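Local atomic coordinates of Glyoxalase/bleomycin resistance protein/dioxygenase (Catenulispora acidiphila, PDB entry 4G6X), a protein that belongs to the vicinal oxygen chelate (glyoxalase/bleomycin resistance) superfamily and may act as a dioxygenase. Residues K39-S42 against F43-K47. Numbering follows the deposited sequence.
Sequences KAES and FYTGK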
loop_
_atom_site.group_PDB
_atom_site.type_symbol
_atom_site.label_atom_id
_atom_site.label_comp_id
_atom_site.label_asym_id
_atom_site.label_seq_id
_atom_site.Cartn_x
_atom_site.Cartn_y
_atom_site.Cartn_z
ATOM N N LYS A 39 17.845 -5.827 -7.084
ATOM C CA LYS A 39 17.007 -6.817 -7.749
ATOM C C LYS A 39 15.589 -6.283 -8.018
ATOM O O LYS A 39 15.011 -6.457 -9.125
ATOM C CB LYS A 39 16.927 -8.126 -6.935
ATOM C CG LYS A 39 16.028 -9.190 -7.533
ATOM C CD LYS A 39 16.150 -10.583 -6.884
ATOM C CE LYS A 39 15.994 -10.456 -5.356
ATOM N NZ LYS A 39 15.972 -11.794 -4.694
ATOM N N ALA A 40 15.023 -5.612 -7.014
ATOM C CA ALA A 40 13.667 -5.101 -7.140
ATOM C C ALA A 40 13.581 -4.037 -8.246
ATOM O O ALA A 40 12.608 -4.057 -9.028
ATOM C CB ALA A 40 13.213 -4.507 -5.815
ATOM N N GLU A 41 14.557 -3.138 -8.276
ATOM C CA GLU A 41 14.560 -2.118 -9.342
ATOM C C GLU A 41 14.524 -2.789 -10.717
ATOM O O GLU A 41 13.718 -2.420 -11.592
ATOM C CB GLU A 41 15.771 -1.213 -9.257
ATOM C CG GLU A 41 15.665 -0.130 -10.327
ATOM C CD GLU A 41 16.800 0.862 -10.334
ATOM O OE1 GLU A 41 17.686 0.791 -9.476
ATOM O OE2 GLU A 41 16.806 1.711 -11.251
ATOM N N SER A 42 15.418 -3.757 -10.887
ATOM C CA SER A 42 15.530 -4.521 -12.142
ATOM C C SER A 42 14.228 -5.222 -12.507
ATOM O O SER A 42 13.841 -5.259 -13.664
ATOM C CB SER A 42 16.630 -5.603 -11.995
ATOM O OG SER A 42 16.622 -6.510 -13.104
ATOM N N PHE A 43 13.592 -5.897 -11.548
ATOM C CA PHE A 43 12.346 -6.601 -11.796
ATOM C C PHE A 43 11.122 -5.711 -12.061
ATOM O O PHE A 43 10.370 -5.905 -13.014
ATOM C CB PHE A 43 11.999 -7.543 -10.621
ATOM C CG PHE A 43 10.824 -8.415 -10.923
ATOM C CD1 PHE A 43 11.016 -9.635 -11.582
ATOM C CD2 PHE A 43 9.511 -8.050 -10.576
ATOM C CE1 PHE A 43 9.916 -10.428 -11.889
ATOM C CE2 PHE A 43 8.439 -8.860 -10.879
ATOM C CZ PHE A 43 8.645 -10.060 -11.507
ATOM N N TYR A 44 10.940 -4.712 -11.195
ATOM C CA TYR A 44 9.757 -3.893 -11.246
ATOM C C TYR A 44 9.783 -3.004 -12.467
ATOM O O TYR A 44 8.734 -2.775 -13.023
ATOM C CB TYR A 44 9.559 -3.045 -9.982
ATOM C CG TYR A 44 8.886 -3.892 -8.863
ATOM C CD1 TYR A 44 9.553 -4.889 -8.163
ATOM C CD2 TYR A 44 7.538 -3.756 -8.616
ATOM C CE1 TYR A 44 8.875 -5.697 -7.230
ATOM C CE2 TYR A 44 6.861 -4.522 -7.712
ATOM C CZ TYR A 44 7.541 -5.505 -6.969
ATOM O OH TYR A 44 6.868 -6.287 -6.052
ATOM N N THR A 45 10.957 -2.512 -12.833
ATOM C CA THR A 45 11.099 -1.718 -14.067
ATOM C C THR A 45 11.277 -2.571 -15.312
ATOM O O THR A 45 10.554 -2.380 -16.309
ATOM C CB THR A 45 12.236 -0.689 -13.958
ATOM O OG1 THR A 45 13.488 -1.387 -13.962
ATOM C CG2 THR A 45 12.064 0.178 -12.774
ATOM N N GLY A 46 12.185 -3.543 -15.264
ATOM C CA GLY A 46 12.542 -4.321 -16.444
ATOM C C GLY A 46 11.511 -5.312 -16.917
ATOM O O GLY A 46 11.344 -5.565 -18.135
ATOM N N LYS A 47 10.806 -5.906 -15.979
ATOM C CA LYS A 47 9.763 -6.890 -16.276
ATOM C C LYS A 47 8.376 -6.268 -16.194
ATOM O O LYS A 47 7.662 -6.215 -17.204
ATOM C CB LYS A 47 9.841 -8.107 -15.305
ATOM C CG LYS A 47 10.657 -9.264 -15.797
ATOM C CD LYS A 47 12.096 -9.079 -15.477
ATOM C CE LYS A 47 12.859 -10.398 -15.706
ATOM N NZ LYS A 47 14.266 -10.103 -15.388
HETATM O O HOH W 1 14.891 -8.698 -12.806
HETATM O O HOH W 2 14.837 -6.960 -15.917
#
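The last turns of helix 37-46, which follows strand 29-34 in this protein of the vicinal oxygen chelate superfamily, join Glu41 to Thr45 by two bonds onto one carbonyl. Thr45 N donates to Glu41 O at 3.0 Å, and Thr45 OG1 donates to the same Glu41 O at 2.6 Å, the two donors arriving from opposite faces of the carbonyl plane. A chi1 of 70° sets OG1 between the backbone N and the carbonyl carbon of Thr45, from where it turns back one helical turn; CG2 lies beside the backbone N and also packs on this oxygen. One residue earlier, Tyr44 N meets Ala40 O at 2.8 Å in a nearly straight bond, with an N-H...O angle of 168°. The same oxygen sits at the edge of the Tyr44 ring, in its plane, 3.3 Å from Tyr44 CD1. Beyond it the ring packs on strands 29-34 and 76-81, and its hydroxyl hydrogen-bonds to Asp140. Gly46 N reaches Ser42 O at 2.9 Å but comes from above the carbonyl plane, and its N-H...O angle has fallen to 136°. Water 2 donates to Ser42 O as well and accepts from Lys47 NZ, while water 1 connects Ser42 OG, 2.8 Å away, to that ammonium. Carbonyls near the helix end thus gain partners besides the backbone N-H groups: a hydroxyl grips Glu41 O, and a water tied to a lysine serves Ser42 O, where the lysine's positive charge would probably be favoured by the partly negative C-terminal end of the helix.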